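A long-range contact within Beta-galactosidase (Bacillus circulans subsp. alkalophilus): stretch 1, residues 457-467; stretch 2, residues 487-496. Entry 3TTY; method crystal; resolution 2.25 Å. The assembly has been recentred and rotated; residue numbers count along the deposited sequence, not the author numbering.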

# COMPACT_ATOMS: atom_id res chain seq x y z
N ILE A 457 -2.71 16.23 33.93
CA ILE A 457 -3.05 14.97 33.28
C ILE A 457 -1.98 14.55 32.27
O ILE A 457 -1.58 15.33 31.40
N ALA A 458 -1.50 13.32 32.40
CA ALA A 458 -0.44 12.80 31.54
C ALA A 458 -0.85 11.48 30.91
O ALA A 458 -0.54 10.41 31.43
N PRO A 459 -1.56 11.55 29.78
CA PRO A 459 -1.99 10.35 29.06
C PRO A 459 -0.78 9.59 28.51
O PRO A 459 0.05 10.17 27.82
N VAL A 460 -0.69 8.31 28.85
CA VAL A 460 0.35 7.42 28.34
C VAL A 460 1.75 8.02 28.45
O VAL A 460 2.44 8.21 27.45
N MET A 461 2.15 8.35 29.68
CA MET A 461 3.49 8.83 29.95
C MET A 461 4.39 7.61 30.03
O MET A 461 4.90 7.23 31.09
N TYR A 462 4.53 6.98 28.87
CA TYR A 462 5.36 5.81 28.65
C TYR A 462 6.81 6.06 29.04
O TYR A 462 7.39 5.30 29.82
N MET A 463 7.39 7.14 28.52
CA MET A 463 8.74 7.53 28.92
C MET A 463 8.75 8.51 30.10
O MET A 463 8.13 9.57 30.05
N VAL A 464 9.47 8.13 31.15
CA VAL A 464 9.67 8.99 32.30
C VAL A 464 11.12 9.47 32.35
O VAL A 464 12.04 8.67 32.49
N LYS A 465 11.32 10.78 32.21
CA LYS A 465 12.64 11.39 32.13
C LYS A 465 13.14 11.76 33.52
O LYS A 465 12.35 11.87 34.45
N PRO A 466 14.46 11.97 33.67
CA PRO A 466 15.03 12.31 34.98
C PRO A 466 14.35 13.54 35.56
O PRO A 466 14.05 14.49 34.82
N GLY A 467 14.09 13.50 36.87
CA GLY A 467 13.45 14.60 37.56
C GLY A 467 11.93 14.65 37.44
O GLY A 467 11.27 15.34 38.21
N PHE A 487 0.21 1.81 30.51
CA PHE A 487 1.43 1.94 29.71
C PHE A 487 2.22 3.22 29.99
O PHE A 487 2.84 3.78 29.09
N SER A 488 2.20 3.67 31.24
CA SER A 488 2.97 4.84 31.64
C SER A 488 4.05 4.43 32.62
O SER A 488 3.91 3.42 33.32
N GLY A 489 5.13 5.19 32.67
CA GLY A 489 6.24 4.86 33.55
C GLY A 489 6.93 3.55 33.20
O GLY A 489 7.45 2.87 34.08
N ILE A 490 6.96 3.21 31.92
CA ILE A 490 7.54 1.95 31.50
C ILE A 490 9.05 2.07 31.27
O ILE A 490 9.81 1.22 31.71
N VAL A 491 9.49 3.15 30.63
CA VAL A 491 10.91 3.29 30.27
C VAL A 491 11.55 4.60 30.70
O VAL A 491 10.86 5.54 31.12
N ASN A 492 12.88 4.67 30.59
CA ASN A 492 13.58 5.93 30.81
C ASN A 492 13.91 6.59 29.47
O ASN A 492 13.40 6.20 28.44
N GLU A 493 14.78 7.59 29.52
CA GLU A 493 15.12 8.42 28.38
C GLU A 493 15.76 7.66 27.22
O GLU A 493 15.82 8.17 26.11
N ASN A 494 16.25 6.46 27.48
CA ASN A 494 16.83 5.66 26.40
C ASN A 494 15.93 4.52 25.97
O ASN A 494 16.36 3.64 25.25
N ASP A 495 14.68 4.56 26.38
CA ASP A 495 13.73 3.52 26.04
C ASP A 495 14.14 2.19 26.67
O ASP A 495 13.89 1.12 26.09
N LEU A 496 14.79 2.27 27.83
CA LEU A 496 15.13 1.08 28.60
C LEU A 496 14.09 0.90 29.70
O LEU A 496 13.74 1.86 30.40

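Much of this contact is organised around Y462, the residue with the largest area covered by the other stretch. Its CA-to-CB bond points away overall, yet with chi1 at t and chi2 at 77° the ring swings back so that its end comes nearer to stretch 2.

The apolar packing begins with this ring. V491, chi1 at m, places CG2 over one face of it, 3.9 Å from the ring centroid and 3.5 Å from Y462 CE2, a CH-pi contact to which the compact, branched valine is well suited. F487 supplies a second aromatic ring: the two planes lie 29° apart with centroids 4.9 Å distant, nearly parallel but slid so that they barely overlap, and Y462 CD1 sits over one face of the F487 ring, 3.4 Å from F487 CE2. F487 has chi1 at -144°, between wells, and the end of its side chain comes nearer to stretch 1. I490, m at both chi angles, directs its CA-to-CB bond toward stretch 1 and brings CB within 3.7 Å of Y462 CD1, although the end of its side chain leads away.

Smaller contacts extend the packing. M463, t, t and m, lies alongside V491, with CB 3.9 Å from V491 CG2, and continues until its SD is 4.0 Å from E493 CA; the flexible, unbranched chain can follow the backbone there. V464, chi1 at t, rests CG2 3.5 Å from G489 CA. An ideal CB on G489 would point away from stretch 1; separately, the positive phi by itself favours glycine. V460, also t, sets CG1 4.4 Å from F487 CB.

Polar side chains make two hydrogen bonds between the stretches. At the edge of its ring, Y462 OH donates to D495 OD1 at 2.8 Å; tyrosine thus combines an apolar ring with a polar tip, and D495, at t, brings the end of its side chain nearer to stretch 1. S488, at m, offers OG to M461 N at 2.9 Å, a weak bond with an angle of 123°; its short side chain keeps the hydroxyl close to the backbone.

Backbone hydrogen bonds also join the stretches, among them V464 N to V491 O at 2.9 Å, with a single bridge between M463 and V491. Within stretch 2, N492, chi1 at p, uses OD1 to accept from N494 N at 2.9 Å and L496 N at 3.2 Å, two bonds that tie N492 to the type I turn from N492 to D495 and to L496 just after it.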

# COMPACT_ATOMS: atom_id res chain seq x y z
CB ILE A 457 -4.44 15.05 32.60
CG1 ILE A 457 -5.47 15.62 33.58
CG2 ILE A 457 -4.90 13.69 32.10
CD1 ILE A 457 -6.85 15.81 32.99
CB ALA A 458 0.86 12.63 32.34
CB PRO A 459 -2.84 10.92 27.91
CG PRO A 459 -3.26 12.29 28.38
CD PRO A 459 -2.08 12.78 29.15
CB VAL A 460 0.08 7.04 26.87
CG1 VAL A 460 0.84 5.79 26.50
CG2 VAL A 460 -1.40 6.83 26.64
CB MET A 461 3.53 9.65 31.25
CG MET A 461 4.79 10.52 31.43
SD MET A 461 5.18 11.53 29.98
CE MET A 461 3.71 12.57 29.89
CB TYR A 462 5.24 5.41 27.18
CG TYR A 462 6.22 4.37 26.68
CD1 TYR A 462 6.04 3.01 26.97
CD2 TYR A 462 7.29 4.73 25.87
CE1 TYR A 462 6.93 2.05 26.48
CE2 TYR A 462 8.17 3.79 25.38
CZ TYR A 462 7.99 2.45 25.69
OH TYR A 462 8.88 1.53 25.18
CB MET A 463 9.52 8.12 27.74
CG MET A 463 10.86 8.79 28.16
SD MET A 463 11.68 9.57 26.75
CE MET A 463 11.81 8.15 25.68
CB VAL A 464 9.30 8.27 33.60
CG1 VAL A 464 9.74 9.09 34.80
CG2 VAL A 464 7.79 8.03 33.62
CB LYS A 465 12.61 12.63 31.24
CG LYS A 465 12.15 12.39 29.80
CD LYS A 465 12.11 13.72 29.05
CE LYS A 465 11.52 13.57 27.65
NZ LYS A 465 11.66 14.85 26.90
CB PRO A 466 16.50 12.63 34.66
CG PRO A 466 16.78 11.90 33.38
CD PRO A 466 15.49 11.92 32.61
CB PHE A 487 1.14 1.78 28.22
CG PHE A 487 2.23 1.06 27.47
CD1 PHE A 487 2.76 -0.13 27.96
CD2 PHE A 487 2.76 1.59 26.29
CE1 PHE A 487 3.78 -0.80 27.29
CE2 PHE A 487 3.77 0.93 25.61
CZ PHE A 487 4.29 -0.27 26.12
CB SER A 488 2.06 5.89 32.29
OG SER A 488 1.02 6.25 31.41
CB ILE A 490 6.85 1.41 30.25
CG1 ILE A 490 5.32 1.43 30.41
CG2 ILE A 490 7.38 0.01 29.91
CD1 ILE A 490 4.79 0.51 31.54
CB VAL A 491 11.11 3.15 28.75
CG1 VAL A 491 10.64 1.77 28.27
CG2 VAL A 491 10.38 4.28 28.01
CB ASN A 492 14.86 5.73 31.63
CG ASN A 492 15.95 5.01 30.85
OD1 ASN A 492 15.77 4.66 29.68
ND2 ASN A 492 17.09 4.81 31.50
CB GLU A 493 16.08 9.51 28.84
CG GLU A 493 16.87 9.06 30.06
CD GLU A 493 18.11 9.87 30.27
OE1 GLU A 493 18.27 10.87 29.53
OE2 GLU A 493 18.93 9.50 31.15
CB ASN A 494 18.21 5.13 26.78
CG ASN A 494 19.21 6.25 27.01
OD1 ASN A 494 19.78 6.37 28.08
ND2 ASN A 494 19.42 7.07 25.99
CB ASP A 495 13.59 3.34 24.52
CG ASP A 495 12.34 2.57 24.15
OD1 ASP A 495 11.32 2.76 24.85
OD2 ASP A 495 12.38 1.74 23.20
CB LEU A 496 16.52 1.19 29.22
CG LEU A 496 17.78 1.28 28.35
CD1 LEU A 496 19.00 1.69 29.20
CD2 LEU A 496 18.04 -0.01 27.55